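Local coordinates for allantoicase (Saccharomyces cerevisiae, PDB 1O59), which catalyses the hydrolysis of allantoate to (S)-ureidoglycolate and urea, a step that lets yeast use purines as secondary nitrogen sources, at residues Y222-F227 / E247-R252; V276-F281 / P320-V325; F285-T290 / I341-G346. All blocks are in the same frame, centred on the assembly; numbering follows the deposited sequence.

Contact 1 (Y222-F227 / E247-R252); sequences YSDQHF and ETKRSR
The carbonyl oxygen of Glu247 is gripped by two consecutive backbone N-H groups, those of His226 and Phe227. His226 N lies in the carbonyl plane and meets Glu247 O at 2.7 Å, whereas Phe227 N reaches Glu247 O at 3.1 Å from above that plane. The return bond from Glu247 N to Phe227 O is weak, its angle at the hydrogen only 128°. The Phe227-Glu247 bonds make those two an antiparallel hydrogen-bonded pair, with both CB atoms on the same face of the sheet.

Beside this single bridge, the imidazole of His226 and the carboxylate of Glu247 run side by side, pointing the same way and nearly coplanar. His226 ND1 donates in the plane of its ring to Glu247 OE1 over a long 3.3 Å, but the bond is fairly straight and meets the oxygen nearly along its C-O direction. Lys249 crosses the imidazole at about a right angle, laying CG over one face, 3.9 Å from the centroid of the His226 ring, in a CH-pi contact.

The lysine chain then bends at chi2 and chi3, and Lys249 NZ forms a salt bridge with Asp224 OD1 at 2.8 Å, using the syn lone pair of that oxygen. With CG anti to the backbone N (chi1 177°), the Asp224 carboxylate also offers OD2 to Lys249 N at 3.1 Å. Next to it, Thr248 CB packs against Asp224 OD2, while Thr248 OG1 turns to Asp258 and Gly345.

One carboxylate thus binds both the main chain and the ammonium group of a single lysine, which probably limits the rotation of the Asp224 carboxylate. At this surface site, the ammonium group would probably offset the aspartate charge, and two loops with little regular structure are joined mainly by polar bonds.

Contact 2 (V276-F281 / P320-V325); sequences VDTAHF and PDKEHV
His324 and Val276 form the tight end of this contact, where the carbonyl oxygen of Val276 is held twice by one residue. His324 N donates to Val276 O at 2.7 Å, and His324 ND1 reaches the same Val276 O at 2.9 Å from the opposite face of the carbonyl plane. The acceptor lies in the plane of the imidazole, at its edge; with CG beside the backbone N (chi1 -54°), the ring has Lys322 CG above one face, displaced toward the rim. His324 NE2 is bonded to the backbone of Gly319, so both ring nitrogens are engaged.

Farther along, Thr278 binds Lys322 through both its backbone and its hydroxyl. Thr278 N donates to Lys322 O, and Lys322 N returns an almost perfectly straight bond (178°) to Thr278 OG1, 3.0 Å away; the hydroxyl is also bonded to Gly319 O. Beyond it, His280 N donates to Asp321 OD1 at 2.8 Å, approaching from above the carboxylate plane.

The side bearing Asp277 and Glu323 is looser. The two side chains cross at a slant, their carboxylate planes 29° apart, with Asp277 OD2 and Glu323 OE1 4.3 Å from each other; a water donates to both oxygens and probably eases the repulsion. Arg238 forms a salt bridge with Asp277 OD1, probably lowering the cost of burying that charge, while the exposed Glu323 touches the aspartate with CG.

Asp277 OD1 also accepts from Ala279 N at 3.0 Å, making an Asx turn that leads into the type II beta turn from Thr278 to Phe281. Antiparallel strands 270-277 and 323-331 end here, and where the ladder stops, Thr278 and Asp321 bind backbone N-H groups of the opposite segment, in an antiparallel beta repeat of a family placed in the galactose-binding-domain clan.

Contact 3 (F285-T290 / I341-G346); sequences FPQFIT and IIPDGG
The ring of Phe288 has Ile342 CG2 at its edge, near the ring plane, and Lys315 in a cation-pi interaction. The ring itself leads away from the opposing segment, and the closer contact is made at its root: Phe288 CB rests 4.1 Å from Ile342 CD1. The ring of Phe285 points away from 341-346 and touches Pro320.

Between the backbones, the carbonyl oxygen of Ile342 accepts two neighbouring N-H groups. Gln287 N approaches nearly in line with the carbonyl bond and meets Ile342 O at 2.9 Å, while Phe288 N is a longer 3.2 Å from Ile342 O. Two residues facing one make a classic beta bulge, and Ile342 N returns a bond to Phe288 O at 3.0 Å, completing the pair.

Ile289 and Ile341 point to the opposite face, where Pro286 joins them in a further apolar cluster. The Pro286 ring sets CG 3.7 Å from Ile341 CB, and Ile341 CG2, placed beside its own backbone N, also meets Ile289 CG2 at 4.1 Å. Beyond the cis peptide before Pro343, the chain turns so that Asp344 O receives a CA-H...O contact from Pro286 CA at 3.3 Å. Gly345, with phi at 132°, passes close to the Phe285-Pro286 linkage.

Strand 336-342 thus lies between 258-263 and 288-294 in a five-stranded antiparallel sheet. Strand 309-317 flanks the far side of 288-294, and Pro286 and Ile341 both pack on Val347 of strand 346-354, which belongs to the neighbouring six-stranded antiparallel sheet of this repeat.

How the contacts relate
All three contacts lie in the second allantoicase repeat and show chemistry following location. Contact 1 is a surface contact, joining loops through backbone bonds and a salt bridge; contacts 2 and 3 are partly buried, each at an antiparallel strand end, and differ in that the former relies on polar side chains binding backbone N-H and C=O groups, the latter on a bulge and apolar packing. They interlock: strand 270-277 is followed by 288-294, and 323-331 by 336-342, with contact 2 pairing the first of each couple and contact 3 the second. Thr248 and Ser251 tie contact 1 to contact 3 through Gly345 and Asp344, while Phe281 of contact 2 touches Glu247 and Gly346.

Contact 1 (Y222-F227 / E247-R252)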
loop_
_atom_site.group_PDB
_atom_site.type_symbol
_atom_site.label_atom_id
_atom_site.label_comp_id
_atom_site.label_asym_id
_atom_site.label_seq_id
_atom_site.Cartn_x
_atom_site.Cartn_y
_atom_site.Cartn_z
ATOM N N TYR A 222 11.764 7.657 -4.964
ATOM C CA TYR A 222 12.600 7.693 -3.768
ATOM C C TYR A 222 14.049 7.504 -4.164
ATOM O O TYR A 222 14.349 6.882 -5.163
ATOM C CB TYR A 222 12.169 6.613 -2.744
ATOM C CG TYR A 222 12.119 5.204 -3.314
ATOM C CD1 TYR A 222 13.244 4.400 -3.361
ATOM C CD2 TYR A 222 10.942 4.692 -3.814
ATOM C CE1 TYR A 222 13.196 3.105 -3.925
ATOM C CE2 TYR A 222 10.872 3.411 -4.335
ATOM C CZ TYR A 222 11.996 2.616 -4.407
ATOM O OH TYR A 222 11.889 1.360 -4.994
ATOM N N SER A 223 14.932 8.044 -3.344
ATOM C CA SER A 223 16.350 7.803 -3.480
ATOM C C SER A 223 16.711 6.326 -3.147
ATOM O O SER A 223 17.367 5.661 -3.914
ATOM C CB SER A 223 17.096 8.783 -2.574
ATOM O OG SER A 223 16.575 8.752 -1.255
ATOM N N ASP A 224 16.198 5.814 -2.040
ATOM C CA ASP A 224 16.636 4.566 -1.426
ATOM C C ASP A 224 15.510 4.179 -0.463
ATOM O O ASP A 224 14.818 5.050 0.054
ATOM C CB ASP A 224 17.959 4.842 -0.661
ATOM C CG ASP A 224 18.526 3.607 0.117
ATOM O OD1 ASP A 224 19.018 2.687 -0.593
ATOM O OD2 ASP A 224 18.576 3.504 1.399
ATOM N N GLN A 225 15.312 2.877 -0.266
ATOM C CA GLN A 225 14.443 2.312 0.772
ATOM C C GLN A 225 15.228 1.174 1.335
ATOM O O GLN A 225 15.307 0.145 0.720
ATOM C CB GLN A 225 13.189 1.667 0.175
ATOM C CG GLN A 225 12.150 2.574 -0.367
ATOM C CD GLN A 225 10.928 1.829 -0.884
ATOM O OE1 GLN A 225 9.818 2.328 -0.741
ATOM N NE2 GLN A 225 11.131 0.660 -1.505
ATOM N N HIS A 226 15.853 1.305 2.479
ATOM C CA HIS A 226 16.613 0.164 2.975
ATOM C C HIS A 226 15.672 -0.680 3.810
ATOM O O HIS A 226 15.471 -1.847 3.512
ATOM C CB HIS A 226 17.805 0.641 3.776
ATOM C CG HIS A 226 18.571 -0.458 4.419
ATOM N ND1 HIS A 226 18.790 -0.507 5.785
ATOM C CD2 HIS A 226 19.149 -1.564 3.893
ATOM C CE1 HIS A 226 19.482 -1.599 6.067
ATOM N NE2 HIS A 226 19.705 -2.261 4.940
ATOM N N PHE A 227 15.073 -0.057 4.829
ATOM C CA PHE A 227 14.157 -0.721 5.722
ATOM C C PHE A 227 12.836 0.053 5.715
ATOM O O PHE A 227 12.806 1.278 5.643
ATOM C CB PHE A 227 14.784 -0.694 7.111
ATOM C CG PHE A 227 14.206 -1.689 8.089
ATOM C CD1 PHE A 227 13.728 -1.264 9.332
ATOM C CD2 PHE A 227 14.186 -3.048 7.797
ATOM C CE1 PHE A 227 13.228 -2.174 10.251
ATOM C CE2 PHE A 227 13.672 -3.961 8.709
ATOM C CZ PHE A 227 13.194 -3.521 9.940
ATOM N N GLU A 247 13.072 4.157 5.910
ATOM C CA GLU A 247 14.415 4.272 6.421
ATOM C C GLU A 247 15.415 3.958 5.333
ATOM O O GLU A 247 15.224 3.034 4.521
ATOM C CB GLU A 247 14.635 3.317 7.577
ATOM C CG GLU A 247 15.909 3.621 8.344
ATOM C CD GLU A 247 16.771 2.395 8.596
ATOM O OE1 GLU A 247 17.307 1.784 7.618
ATOM O OE2 GLU A 247 16.892 2.046 9.789
ATOM N N THR A 248 16.484 4.739 5.332
ATOM C CA THR A 248 17.550 4.581 4.372
ATOM C C THR A 248 18.829 4.182 5.074
ATOM O O THR A 248 18.938 4.286 6.276
ATOM C CB THR A 248 17.729 5.876 3.583
ATOM O OG1 THR A 248 18.112 6.932 4.476
ATOM C CG2 THR A 248 16.390 6.315 2.979
ATOM N N LYS A 249 19.771 3.709 4.276
ATOM C CA LYS A 249 21.065 3.255 4.729
ATOM C C LYS A 249 21.898 4.383 5.308
ATOM O O LYS A 249 21.710 5.560 4.964
ATOM C CB LYS A 249 21.841 2.660 3.546
ATOM C CG LYS A 249 21.373 1.272 3.141
ATOM C CD LYS A 249 21.493 0.992 1.594
ATOM C CE LYS A 249 20.135 0.382 0.985
ATOM N NZ LYS A 249 20.156 0.154 -0.534
ATOM N N ARG A 250 22.835 3.999 6.182
ATOM C CA ARG A 250 23.893 4.902 6.611
ATOM C C ARG A 250 24.790 5.208 5.383
ATOM O O ARG A 250 25.422 4.313 4.829
ATOM C CB ARG A 250 24.673 4.273 7.758
ATOM C CG ARG A 250 25.312 5.260 8.700
ATOM C CD ARG A 250 26.182 4.589 9.742
ATOM N NE ARG A 250 25.381 3.894 10.750
ATOM C CZ ARG A 250 25.476 4.065 12.075
ATOM N NH1 ARG A 250 26.359 4.898 12.625
ATOM N NH2 ARG A 250 24.678 3.364 12.872
ATOM N N SER A 251 24.772 6.478 4.956
ATOM C CA SER A 251 25.580 7.006 3.860
ATOM C C SER A 251 26.842 7.726 4.349
ATOM O O SER A 251 26.921 8.140 5.494
ATOM C CB SER A 251 24.763 8.013 3.075
ATOM O OG SER A 251 24.762 9.276 3.730
ATOM N N ARG A 252 27.811 7.910 3.458
ATOM C CA ARG A 252 29.100 8.472 3.855
ATOM C C ARG A 252 29.580 9.623 3.014
ATOM O O ARG A 252 30.436 10.383 3.461
ATOM C CB ARG A 252 30.174 7.396 3.823
ATOM C CG ARG A 252 29.916 6.234 4.749
ATOM C CD ARG A 252 29.808 6.596 6.224
ATOM N NE ARG A 252 29.829 5.404 7.060
ATOM C CZ ARG A 252 29.522 5.371 8.357
ATOM N NH1 ARG A 252 29.133 6.462 9.002
ATOM N NH2 ARG A 252 29.614 4.224 9.011
#

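Contact 2 (V276-F281 / P320-V325)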
loop_
_atom_site.group_PDB
_atom_site.type_symbol
_atom_site.label_atom_id
_atom_site.label_comp_id
_atom_site.label_asym_id
_atom_site.label_seq_id
_atom_site.Cartn_x
_atom_site.Cartn_y
_atom_site.Cartn_z
ATOM N N VAL A 276 6.447 16.254 10.160
ATOM C CA VAL A 276 7.407 15.196 9.895
ATOM C C VAL A 276 7.644 14.448 11.212
ATOM O O VAL A 276 8.087 15.027 12.218
ATOM C CB VAL A 276 8.686 15.780 9.317
ATOM C CG1 VAL A 276 9.698 14.717 9.033
ATOM C CG2 VAL A 276 8.380 16.500 8.054
ATOM N N ASP A 277 7.315 13.159 11.181
ATOM C CA ASP A 277 7.284 12.312 12.361
ATOM C C ASP A 277 8.364 11.249 12.317
ATOM O O ASP A 277 8.382 10.399 11.418
ATOM C CB ASP A 277 5.920 11.642 12.427
ATOM C CG ASP A 277 5.654 10.959 13.742
ATOM O OD1 ASP A 277 6.519 10.911 14.672
ATOM O OD2 ASP A 277 4.530 10.478 13.935
ATOM N N THR A 278 9.268 11.304 13.290
ATOM C CA THR A 278 10.358 10.323 13.426
ATOM C C THR A 278 10.090 9.279 14.516
ATOM O O THR A 278 11.014 8.706 15.057
ATOM C CB THR A 278 11.660 11.060 13.739
ATOM O OG1 THR A 278 11.475 11.926 14.868
ATOM C CG2 THR A 278 12.047 11.997 12.573
ATOM N N ALA A 279 8.817 9.060 14.840
ATOM C CA ALA A 279 8.392 8.022 15.788
ATOM C C ALA A 279 9.222 6.751 15.624
ATOM O O ALA A 279 9.396 6.255 14.507
ATOM C CB ALA A 279 6.888 7.704 15.630
ATOM N N HIS A 280 9.746 6.269 16.748
ATOM C CA HIS A 280 10.585 5.049 16.828
ATOM C C HIS A 280 11.974 5.113 16.238
ATOM O O HIS A 280 12.784 4.253 16.581
ATOM C CB HIS A 280 9.869 3.784 16.339
ATOM C CG HIS A 280 8.488 3.657 16.886
ATOM N ND1 HIS A 280 8.241 3.522 18.233
ATOM C CD2 HIS A 280 7.279 3.733 16.285
ATOM C CE1 HIS A 280 6.932 3.474 18.434
ATOM N NE2 HIS A 280 6.327 3.584 17.263
ATOM N N PHE A 281 12.287 6.131 15.449
ATOM C CA PHE A 281 13.668 6.318 14.983
ATOM C C PHE A 281 14.482 7.123 15.988
ATOM O O PHE A 281 14.377 8.346 16.085
ATOM C CB PHE A 281 13.693 6.943 13.604
ATOM C CG PHE A 281 13.006 6.105 12.587
ATOM C CD1 PHE A 281 13.658 5.013 12.024
ATOM C CD2 PHE A 281 11.665 6.349 12.242
ATOM C CE1 PHE A 281 13.012 4.197 11.092
ATOM C CE2 PHE A 281 11.010 5.539 11.287
ATOM C CZ PHE A 281 11.677 4.467 10.718
ATOM N N PRO A 320 14.752 12.693 17.656
ATOM C CA PRO A 320 14.292 11.330 17.671
ATOM C C PRO A 320 12.851 11.286 18.054
ATOM O O PRO A 320 12.419 12.013 18.971
ATOM C CB PRO A 320 15.124 10.683 18.790
ATOM C CG PRO A 320 15.474 11.760 19.707
ATOM C CD PRO A 320 15.539 13.014 18.862
ATOM N N ASP A 321 12.106 10.433 17.363
ATOM C CA ASP A 321 10.879 9.914 17.923
ATOM C C ASP A 321 9.812 10.964 18.139
ATOM O O ASP A 321 9.050 10.868 19.105
ATOM C CB ASP A 321 11.226 9.291 19.260
ATOM C CG ASP A 321 10.153 8.395 19.779
ATOM O OD1 ASP A 321 9.323 7.883 18.963
ATOM O OD2 ASP A 321 10.058 8.172 21.014
ATOM N N LYS A 322 9.751 11.975 17.265
ATOM C CA LYS A 322 8.819 13.074 17.505
ATOM C C LYS A 322 8.150 13.586 16.240
ATOM O O LYS A 322 8.675 13.445 15.128
ATOM C CB LYS A 322 9.489 14.233 18.253
ATOM C CG LYS A 322 10.447 15.066 17.445
ATOM C CD LYS A 322 10.890 16.372 18.163
ATOM C CE LYS A 322 9.770 17.453 18.152
ATOM N NZ LYS A 322 10.238 18.905 18.282
ATOM N N GLU A 323 6.969 14.165 16.460
ATOM C CA GLU A 323 6.257 14.893 15.459
ATOM C C GLU A 323 6.785 16.318 15.432
ATOM O O GLU A 323 6.613 17.086 16.394
ATOM C CB GLU A 323 4.771 14.894 15.764
ATOM C CG GLU A 323 4.110 13.523 15.799
ATOM C CD GLU A 323 2.588 13.648 15.905
ATOM O OE1 GLU A 323 1.946 13.847 14.845
ATOM O OE2 GLU A 323 2.031 13.582 17.046
ATOM N N HIS A 324 7.464 16.652 14.338
ATOM C CA HIS A 324 7.925 18.022 14.063
ATOM C C HIS A 324 6.860 18.735 13.244
ATOM O O HIS A 324 6.486 18.263 12.190
ATOM C CB HIS A 324 9.236 18.008 13.278
ATOM C CG HIS A 324 10.323 17.205 13.919
ATOM N ND1 HIS A 324 10.409 15.837 13.790
ATOM C CD2 HIS A 324 11.384 17.584 14.667
ATOM C CE1 HIS A 324 11.477 15.411 14.439
ATOM N NE2 HIS A 324 12.085 16.449 14.986
ATOM N N VAL A 325 6.393 19.864 13.742
ATOM C CA VAL A 325 5.264 20.582 13.166
ATOM C C VAL A 325 5.729 21.929 12.595
ATOM O O VAL A 325 6.145 22.822 13.333
ATOM C CB VAL A 325 4.156 20.848 14.248
ATOM C CG1 VAL A 325 2.998 21.689 13.659
ATOM C CG2 VAL A 325 3.664 19.526 14.851
HETATM O O HOH W 1 1.689 11.217 12.901
#

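Contact 3 (F285-T290 / I341-G346)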
loop_
_atom_site.group_PDB
_atom_site.type_symbol
_atom_site.label_atom_id
_atom_site.label_comp_id
_atom_site.label_asym_id
_atom_site.label_seq_id
_atom_site.Cartn_x
_atom_site.Cartn_y
_atom_site.Cartn_z
ATOM N N PHE A 285 17.409 8.832 13.197
ATOM C CA PHE A 285 16.517 9.874 12.688
ATOM C C PHE A 285 17.379 10.777 11.868
ATOM O O PHE A 285 18.576 10.793 12.065
ATOM C CB PHE A 285 15.837 10.653 13.868
ATOM C CG PHE A 285 16.797 11.205 14.883
ATOM C CD1 PHE A 285 17.204 10.430 15.984
ATOM C CD2 PHE A 285 17.265 12.500 14.775
ATOM C CE1 PHE A 285 18.071 10.943 16.937
ATOM C CE2 PHE A 285 18.139 13.033 15.734
ATOM C CZ PHE A 285 18.551 12.259 16.801
ATOM N N PRO A 286 16.832 11.517 10.922
ATOM C CA PRO A 286 17.715 12.373 10.106
ATOM C C PRO A 286 18.301 13.481 10.949
ATOM O O PRO A 286 17.758 13.812 12.004
ATOM C CB PRO A 286 16.802 12.923 9.032
ATOM C CG PRO A 286 15.604 12.040 9.078
ATOM C CD PRO A 286 15.429 11.609 10.497
ATOM N N GLN A 287 19.425 14.020 10.513
ATOM C CA GLN A 287 20.002 15.136 11.216
ATOM C C GLN A 287 19.233 16.407 10.885
ATOM O O GLN A 287 19.044 17.250 11.757
ATOM C CB GLN A 287 21.470 15.274 10.846
ATOM C CG GLN A 287 22.152 16.375 11.545
ATOM C CD GLN A 287 23.582 16.413 11.225
ATOM O OE1 GLN A 287 24.005 15.904 10.187
ATOM N NE2 GLN A 287 24.358 16.985 12.121
ATOM N N PHE A 288 18.803 16.530 9.622
ATOM C CA PHE A 288 17.970 17.642 9.170
ATOM C C PHE A 288 16.980 17.145 8.176
ATOM O O PHE A 288 17.124 16.039 7.664
ATOM C CB PHE A 288 18.777 18.700 8.425
ATOM C CG PHE A 288 19.878 19.327 9.217
ATOM C CD1 PHE A 288 19.603 20.330 10.144
ATOM C CD2 PHE A 288 21.199 18.962 8.996
ATOM C CE1 PHE A 288 20.617 20.943 10.850
ATOM C CE2 PHE A 288 22.226 19.564 9.710
ATOM C CZ PHE A 288 21.923 20.553 10.638
ATOM N N ILE A 289 15.990 17.989 7.871
ATOM C CA ILE A 289 15.042 17.745 6.768
ATOM C C ILE A 289 14.700 19.042 6.030
ATOM O O ILE A 289 14.861 20.130 6.548
ATOM C CB ILE A 289 13.706 17.024 7.245
ATOM C CG1 ILE A 289 12.861 17.932 8.137
ATOM C CG2 ILE A 289 13.977 15.690 7.947
ATOM C CD1 ILE A 289 11.866 18.777 7.404
ATOM N N THR A 290 14.229 18.886 4.802
ATOM C CA THR A 290 13.539 19.954 4.090
ATOM C C THR A 290 12.292 19.363 3.439
ATOM O O THR A 290 12.200 18.170 3.264
ATOM C CB THR A 290 14.438 20.639 2.986
ATOM O OG1 THR A 290 14.789 19.691 1.966
ATOM C CG2 THR A 290 15.767 21.148 3.523
ATOM N N ILE A 341 15.738 14.100 3.484
ATOM C CA ILE A 341 16.327 13.790 4.795
ATOM C C ILE A 341 17.840 13.833 4.632
ATOM O O ILE A 341 18.373 13.443 3.572
ATOM C CB ILE A 341 15.826 12.436 5.373
ATOM C CG1 ILE A 341 16.245 11.220 4.527
ATOM C CG2 ILE A 341 14.301 12.450 5.525
ATOM C CD1 ILE A 341 15.724 9.895 5.075
ATOM N N ILE A 342 18.518 14.366 5.643
ATOM C CA ILE A 342 19.909 14.726 5.497
ATOM C C ILE A 342 20.682 14.175 6.672
ATOM O O ILE A 342 20.298 14.409 7.806
ATOM C CB ILE A 342 20.062 16.246 5.432
ATOM C CG1 ILE A 342 19.404 16.785 4.182
ATOM C CG2 ILE A 342 21.505 16.643 5.398
ATOM C CD1 ILE A 342 18.825 18.151 4.385
ATOM N N PRO A 343 21.780 13.464 6.409
ATOM C CA PRO A 343 22.124 12.887 5.096
ATOM C C PRO A 343 21.330 11.604 4.722
ATOM O O PRO A 343 21.320 11.172 3.572
ATOM C CB PRO A 343 23.604 12.548 5.274
ATOM C CG PRO A 343 23.700 12.161 6.742
ATOM C CD PRO A 343 22.692 13.008 7.480
ATOM N N ASP A 344 20.664 11.026 5.716
ATOM C CA ASP A 344 19.950 9.754 5.619
ATOM C C ASP A 344 19.202 9.567 6.947
ATOM O O ASP A 344 19.230 10.451 7.834
ATOM C CB ASP A 344 20.934 8.591 5.383
ATOM C CG ASP A 344 22.163 8.628 6.312
ATOM O OD1 ASP A 344 21.992 8.509 7.539
ATOM O OD2 ASP A 344 23.352 8.708 5.890
ATOM N N GLY A 345 18.550 8.418 7.090
ATOM C CA GLY A 345 17.870 8.056 8.334
ATOM C C GLY A 345 16.466 7.557 8.102
ATOM O O GLY A 345 16.134 7.066 7.029
ATOM N N GLY A 346 15.627 7.736 9.117
ATOM C CA GLY A 346 14.287 7.198 9.119
ATOM C C GLY A 346 13.244 8.187 9.556
ATOM O O GLY A 346 13.393 8.867 10.553
#